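Local coordinates for cytolethal distending toxin subunit B (Escherichia coli, PDB 2F1N), which nicks DNA as the endonuclease subunit of a tripartite bacterial toxin, very probably damaging the DNA of intoxicated cells and causing G2/M cell cycle arrest, at residues E31-W34 / N35-R39; F186-P190 / A191-M195. All blocks are in the same frame, centred on the assembly; numbering follows the deposited sequence.

Contact 1: residues E31-W34 / N35-R39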
ATOM      1  N   GLU A  31      -1.553   9.896 -16.647  1.00 20.59           N
ATOM      2  CA  GLU A  31      -1.135   8.877 -17.606  1.00 21.72           C
ATOM      3  C   GLU A  31       0.370   8.571 -17.567  1.00 20.89           C
ATOM      4  O   GLU A  31       0.754   7.393 -17.590  1.00 20.80           O
ATOM      5  CB  GLU A  31      -1.599   9.196 -19.043  1.00 22.97           C
ATOM      6  CG  GLU A  31      -3.122   9.059 -19.198  1.00 28.71           C
ATOM      7  CD  GLU A  31      -3.767  10.079 -20.152  1.00 38.85           C
ATOM      8  OE1 GLU A  31      -3.404  10.087 -21.371  1.00 41.11           O
ATOM      9  OE2 GLU A  31      -4.658  10.863 -19.675  1.00 41.22           O
ATOM     10  N   SER A  32       1.217   9.596 -17.500  1.00 19.89           N
ATOM     11  CA  SER A  32       2.665   9.347 -17.462  1.00 19.49           C
ATOM     12  C   SER A  32       3.111   8.692 -16.176  1.00 17.09           C
ATOM     13  O   SER A  32       3.912   7.771 -16.199  1.00 16.73           O
ATOM     14  CB  SER A  32       3.490  10.614 -17.729  1.00 21.15           C
ATOM     15  OG  SER A  32       3.346  10.988 -19.097  1.00 26.42           O
ATOM     16  N   LYS A  33       2.587   9.169 -15.053  1.00 17.42           N
ATOM     17  CA  LYS A  33       2.960   8.586 -13.780  1.00 15.60           C
ATOM     18  C   LYS A  33       2.611   7.110 -13.746  1.00 15.66           C
ATOM     19  O   LYS A  33       3.391   6.336 -13.189  1.00 14.91           O
ATOM     20  CB  LYS A  33       2.330   9.323 -12.622  1.00 16.28           C
ATOM     21  CG  LYS A  33       3.069  10.637 -12.334  1.00 18.76           C
ATOM     22  CD  LYS A  33       2.256  11.520 -11.404  1.00 18.74           C
ATOM     23  CE  LYS A  33       3.089  12.779 -11.073  1.00 20.71           C
ATOM     24  NZ  LYS A  33       2.472  13.637 -10.034  1.00 20.86           N
ATOM     25  N   TRP A  34       1.474   6.721 -14.336  1.00 13.85           N
ATOM     26  CA  TRP A  34       1.183   5.282 -14.454  1.00 14.38           C
ATOM     27  C   TRP A  34       1.965   4.587 -15.563  1.00 14.12           C
ATOM     28  O   TRP A  34       2.670   3.628 -15.296  1.00 13.28           O
ATOM     29  CB  TRP A  34      -0.302   5.024 -14.630  1.00 13.81           C
ATOM     30  CG  TRP A  34      -1.026   5.076 -13.316  1.00 13.81           C
ATOM     31  CD1 TRP A  34      -1.636   6.180 -12.721  1.00 10.83           C
ATOM     32  CD2 TRP A  34      -1.274   3.962 -12.442  1.00 13.46           C
ATOM     33  NE1 TRP A  34      -2.192   5.809 -11.517  1.00 11.84           N
ATOM     34  CE2 TRP A  34      -2.012   4.457 -11.332  1.00 12.79           C
ATOM     35  CE3 TRP A  34      -0.898   2.607 -12.470  1.00  9.74           C
ATOM     36  CZ2 TRP A  34      -2.403   3.647 -10.258  1.00 12.78           C
ATOM     37  CZ3 TRP A  34      -1.352   1.775 -11.438  1.00 11.74           C
ATOM     38  CH2 TRP A  34      -2.076   2.306 -10.340  1.00  9.97           C
ATOM     39  N   ASN A  35       1.859   5.091 -16.813  1.00 14.67           N
ATOM     40  CA  ASN A  35       2.414   4.342 -17.968  1.00 16.93           C
ATOM     41  C   ASN A  35       3.924   4.303 -18.001  1.00 17.18           C
ATOM     42  O   ASN A  35       4.495   3.344 -18.532  1.00 17.57           O
ATOM     43  CB  ASN A  35       1.886   4.824 -19.344  1.00 17.09           C
ATOM     44  CG  ASN A  35       2.180   3.801 -20.500  1.00 24.17           C
ATOM     45  OD1 ASN A  35       1.989   2.572 -20.371  1.00 25.66           O
ATOM     46  ND2 ASN A  35       2.648   4.328 -21.648  1.00 31.38           N
ATOM     47  N   ILE A  36       4.554   5.319 -17.407  1.00 16.32           N
ATOM     48  CA  ILE A  36       6.014   5.307 -17.257  1.00 18.11           C
ATOM     49  C   ILE A  36       6.498   4.917 -15.867  1.00 16.46           C
ATOM     50  O   ILE A  36       7.156   3.897 -15.721  1.00 16.98           O
ATOM     51  CB  ILE A  36       6.637   6.668 -17.708  1.00 18.85           C
ATOM     52  CG1 ILE A  36       6.037   7.084 -19.045  1.00 21.42           C
ATOM     53  CG2 ILE A  36       8.182   6.556 -17.767  1.00 22.92           C
ATOM     54  CD1 ILE A  36       6.443   6.210 -20.190  1.00 27.02           C
ATOM     55  N   ASN A  37       6.151   5.695 -14.845  1.00 15.41           N
ATOM     56  CA  ASN A  37       6.777   5.536 -13.527  1.00 15.52           C
ATOM     57  C   ASN A  37       6.285   4.321 -12.757  1.00 14.70           C
ATOM     58  O   ASN A  37       7.085   3.535 -12.290  1.00 15.55           O
ATOM     59  CB  ASN A  37       6.642   6.797 -12.703  1.00 16.70           C
ATOM     60  CG  ASN A  37       7.164   8.022 -13.463  1.00 22.40           C
ATOM     61  OD1 ASN A  37       8.344   8.063 -13.866  1.00 30.05           O
ATOM     62  ND2 ASN A  37       6.310   8.984 -13.682  1.00 21.86           N
ATOM     63  N   VAL A  38       4.973   4.130 -12.648  1.00 12.38           N
ATOM     64  CA  VAL A  38       4.515   2.878 -12.015  1.00 11.58           C
ATOM     65  C   VAL A  38       4.946   1.632 -12.799  1.00 12.69           C
ATOM     66  O   VAL A  38       5.368   0.629 -12.195  1.00 12.00           O
ATOM     67  CB  VAL A  38       2.950   2.881 -11.844  1.00 10.93           C
ATOM     68  CG1 VAL A  38       2.492   1.482 -11.467  1.00 12.10           C
ATOM     69  CG2 VAL A  38       2.479   3.936 -10.784  1.00  9.93           C
ATOM     70  N   ARG A  39       4.868   1.706 -14.120  1.00 12.79           N
ATOM     71  CA  ARG A  39       5.300   0.600 -14.970  1.00 14.83           C
ATOM     72  C   ARG A  39       6.741   0.165 -14.678  1.00 15.33           C
ATOM     73  O   ARG A  39       7.027  -1.025 -14.571  1.00 15.93           O
ATOM     74  CB  ARG A  39       5.187   1.005 -16.421  1.00 15.65           C
ATOM     75  CG  ARG A  39       5.651  -0.108 -17.335  1.00 18.26           C
ATOM     76  CD  ARG A  39       5.777   0.324 -18.767  1.00 21.98           C
ATOM     77  NE  ARG A  39       4.483   0.412 -19.431  1.00 24.89           N
ATOM     78  CZ  ARG A  39       3.915  -0.607 -20.096  1.00 26.02           C
ATOM     79  NH1 ARG A  39       4.514  -1.780 -20.136  1.00 22.45           N
ATOM     80  NH2 ARG A  39       2.748  -0.444 -20.709  1.00 25.22           N
TER

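Contact 2: residues F186-P190 / A191-M195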
ATOM      1  N   PHE A 186       1.827   7.650   6.017  1.00 11.10           N
ATOM      2  CA  PHE A 186       1.234   7.757   7.345  1.00 11.08           C
ATOM      3  C   PHE A 186       1.183   9.180   7.866  1.00 11.90           C
ATOM      4  O   PHE A 186       0.549   9.459   8.889  1.00 10.89           O
ATOM      5  CB  PHE A 186       1.989   6.852   8.317  1.00 11.78           C
ATOM      6  CG  PHE A 186       1.796   5.395   8.037  1.00 12.85           C
ATOM      7  CD1 PHE A 186       0.630   4.747   8.467  1.00 13.42           C
ATOM      8  CD2 PHE A 186       2.756   4.667   7.329  1.00 13.65           C
ATOM      9  CE1 PHE A 186       0.435   3.370   8.172  1.00 14.13           C
ATOM     10  CE2 PHE A 186       2.586   3.283   7.051  1.00 13.07           C
ATOM     11  CZ  PHE A 186       1.423   2.646   7.485  1.00 12.91           C
ATOM     12  N   ASN A 187       1.881  10.085   7.170  1.00 12.37           N
ATOM     13  CA  ASN A 187       1.826  11.526   7.494  1.00 13.13           C
ATOM     14  C   ASN A 187       2.222  11.867   8.933  1.00 12.93           C
ATOM     15  O   ASN A 187       1.825  12.901   9.461  1.00 13.49           O
ATOM     16  CB  ASN A 187       0.448  12.141   7.134  1.00 12.78           C
ATOM     17  CG  ASN A 187       0.482  12.884   5.815  1.00 12.40           C
ATOM     18  OD1 ASN A 187       1.436  13.645   5.532  1.00 12.53           O
ATOM     19  ND2 ASN A 187      -0.508  12.661   4.980  1.00 12.90           N
ATOM     20  N   ARG A 188       3.055  11.006   9.510  1.00 12.29           N
ATOM     21  CA  ARG A 188       3.786  11.215  10.774  1.00 12.62           C
ATOM     22  C   ARG A 188       5.014  10.313  10.722  1.00 13.06           C
ATOM     23  O   ARG A 188       5.032   9.331   9.960  1.00 13.47           O
ATOM     24  CB  ARG A 188       2.898  10.935  11.993  1.00 11.75           C
ATOM     25  CG  ARG A 188       2.417   9.491  12.112  1.00 12.64           C
ATOM     26  CD  ARG A 188       1.821   9.262  13.532  1.00 12.85           C
ATOM     27  NE  ARG A 188       0.534   9.906  13.723  1.00 14.11           N
ATOM     28  CZ  ARG A 188      -0.059  10.046  14.932  1.00 18.13           C
ATOM     29  NH1 ARG A 188       0.587   9.659  16.044  1.00 15.16           N
ATOM     30  NH2 ARG A 188      -1.270  10.577  15.053  1.00 16.29           N
ATOM     31  N   GLU A 189       6.049  10.648  11.516  1.00 13.24           N
ATOM     32  CA  GLU A 189       7.296   9.933  11.471  1.00 15.73           C
ATOM     33  C   GLU A 189       7.106   8.564  12.168  1.00 14.21           C
ATOM     34  O   GLU A 189       6.199   8.418  12.937  1.00 14.00           O
ATOM     35  CB  GLU A 189       8.406  10.783  12.154  1.00 17.28           C
ATOM     36  CG  GLU A 189       9.636  10.952  11.297  1.00 25.38           C
ATOM     37  CD  GLU A 189       9.570  12.151  10.391  1.00 30.59           C
ATOM     38  OE1 GLU A 189       8.506  12.782  10.303  1.00 37.41           O
ATOM     39  OE2 GLU A 189      10.615  12.482   9.794  1.00 38.44           O
ATOM     40  N   PRO A 190       7.919   7.571  11.830  1.00 14.38           N
ATOM     41  CA  PRO A 190       7.785   6.213  12.385  1.00 15.06           C
ATOM     42  C   PRO A 190       7.699   6.122  13.928  1.00 15.89           C
ATOM     43  O   PRO A 190       6.820   5.463  14.476  1.00 15.52           O
ATOM     44  CB  PRO A 190       9.040   5.533  11.862  1.00 16.07           C
ATOM     45  CG  PRO A 190       9.299   6.188  10.590  1.00 15.46           C
ATOM     46  CD  PRO A 190       9.014   7.628  10.835  1.00 13.51           C
ATOM     47  N   ALA A 191       8.629   6.746  14.640  1.00 15.48           N
ATOM     48  CA  ALA A 191       8.545   6.724  16.103  1.00 15.34           C
ATOM     49  C   ALA A 191       7.286   7.394  16.643  1.00 14.63           C
ATOM     50  O   ALA A 191       6.763   6.992  17.705  1.00 15.01           O
ATOM     51  CB  ALA A 191       9.819   7.348  16.741  1.00 17.24           C
ATOM     52  N   ASP A 192       6.794   8.429  15.928  1.00 13.03           N
ATOM     53  CA  ASP A 192       5.567   9.076  16.307  1.00 12.92           C
ATOM     54  C   ASP A 192       4.345   8.178  16.188  1.00 12.86           C
ATOM     55  O   ASP A 192       3.443   8.259  16.995  1.00 11.54           O
ATOM     56  CB  ASP A 192       5.350  10.356  15.492  1.00 14.17           C
ATOM     57  CG  ASP A 192       4.279  11.202  16.059  1.00 16.80           C
ATOM     58  OD1 ASP A 192       4.474  11.731  17.189  1.00 18.43           O
ATOM     59  OD2 ASP A 192       3.197  11.424  15.485  1.00 19.43           O
ATOM     60  N   LEU A 193       4.311   7.330  15.158  1.00 12.61           N
ATOM     61  CA  LEU A 193       3.272   6.321  15.078  1.00 13.01           C
ATOM     62  C   LEU A 193       3.439   5.252  16.200  1.00 12.18           C
ATOM     63  O   LEU A 193       2.461   4.937  16.872  1.00 12.00           O
ATOM     64  CB  LEU A 193       3.377   5.619  13.723  1.00 11.64           C
ATOM     65  CG  LEU A 193       2.385   4.484  13.479  1.00 13.97           C
ATOM     66  CD1 LEU A 193       0.890   4.946  13.652  1.00 14.77           C
ATOM     67  CD2 LEU A 193       2.659   3.982  12.040  1.00 18.05           C
ATOM     68  N   GLU A 194       4.653   4.735  16.381  1.00 13.52           N
ATOM     69  CA  GLU A 194       4.886   3.587  17.283  1.00 15.38           C
ATOM     70  C   GLU A 194       4.418   3.912  18.701  1.00 16.47           C
ATOM     71  O   GLU A 194       3.713   3.098  19.334  1.00 16.27           O
ATOM     72  CB  GLU A 194       6.383   3.187  17.277  1.00 17.46           C
ATOM     73  CG  GLU A 194       6.744   2.086  18.281  1.00 19.94           C
ATOM     74  CD  GLU A 194       6.170   0.721  17.921  1.00 27.48           C
ATOM     75  OE1 GLU A 194       5.570   0.567  16.827  1.00 26.13           O
ATOM     76  OE2 GLU A 194       6.324  -0.222  18.747  1.00 32.25           O
ATOM     77  N   MET A 195       4.759   5.119  19.175  1.00 15.60           N
ATOM     78  CA  MET A 195       4.460   5.541  20.567  1.00 16.98           C
ATOM     79  C   MET A 195       2.970   5.794  20.848  1.00 16.71           C
ATOM     80  O   MET A 195       2.554   5.908  22.011  1.00 17.73           O
ATOM     81  CB  MET A 195       5.331   6.718  21.028  1.00 18.15           C
ATOM     82  CG  MET A 195       4.744   8.104  20.720  1.00 20.79           C
ATOM     83  SD  MET A 195       5.944   9.453  20.844  1.00 23.54           S
ATOM     84  CE  MET A 195       5.626  10.170  22.367  1.00 28.37           C
TER

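Contact 1: residues E31-W34 / N35-R39
Trp34 and Val38, one helical turn apart, lie side by side and point the same way, into the protein. Val38 presents both methyls to the indole: CG2 sits over one face of the six-membered ring, 4.3 Å from its centroid in a CH-pi contact, while CG1 approaches Trp34 CE3 at 3.7 Å. With Trp34 CG anti to its carbonyl carbon (chi1 -81°), the indole projects toward strands 92-98 and 109-113, and its NE1 is hydrogen-bonded to the carbonyl of Ala56. Around the helix, the side chains of Lys33 and Asn37 run past each other at a slant, Lys33 CG lying 3.9 Å from Asn37 ND2, and the extended lysine carries NZ away to the carbonyls of Leu23 and Ser251. The backbone beneath widens into a pi-type turn. Asn35 N bonds Glu31 O at 2.7 Å, whereas Val38 N reaches back five residues to Lys33 O (2.8 Å) and Arg39 N likewise to Trp34 O (3.1 Å). Arg39 NH2 donates to Asn35 OD1 at 3.1 Å, with the oxygen in the guanidinium plane, and NH1 binds the carbonyl of Leu84. Apolar packing joins Trp34 to Val38, while the indole N-H and both cationic ends find neutral oxygens.

Contact 2: residues F186-P190 / A191-M195
The Phe186 ring carries Leu193 CD2 over one face, offset toward the rim, with 4.2 Å between that methyl and Phe186 CD1; Tyr223 also stacks with this ring. The second flat group, the Arg188 guanidinium, has Asp192 O in its plane at one edge, where NH1 makes a weak hydrogen bond of 3.3 Å. Asp192 OD2 lies 3.2 Å from the same NH1 but off the guanidinium plane, so this salt bridge rests on charge and not on a directed N-H. Guanidinium and carboxylate planes are turned 31° apart. With CG set between the backbone N and the carbonyl carbon (chi1 63°) and a further bend at chi3, the arginine folds back over the first helical turn, bringing CD within 3.5 Å of Leu193 N. Its NE is held by Asn154 OD1, a second grip that helps fix the group's rotation. The backbone enters the helix as Leu193 N bonds Glu189 O at 3.1 Å and Glu194 N bonds Pro190 O at 3.0 Å. Glu189 occupies the N-cap position, and its OE2 accepts from Thr220 N. A proline directly after the N-cap is a common way to begin a helix; here that start falls within the nuclear localization signal.

In the fold
As a comparison of how local contacts adapt to their setting, contacts 1 and 2 are instructive: their centres lie about 29 Å apart, they do not touch, and they share no helix or strand. Both are partly buried. Contact 1 runs within helix 31-42, the crossover of a beta-alpha-beta unit packed on the eight-stranded sheet; contact 2 joins the loop after strand 179-183 to helix 190-194, beside the six-stranded sheet. Each turns an apolar side inward, but the polar terms differ. Within contact 1, repeated backbone bonds dominate, and no ion pair joins its two segments. In contact 2, fewer backbone bonds start the helix, and an ion pair links loop to helix.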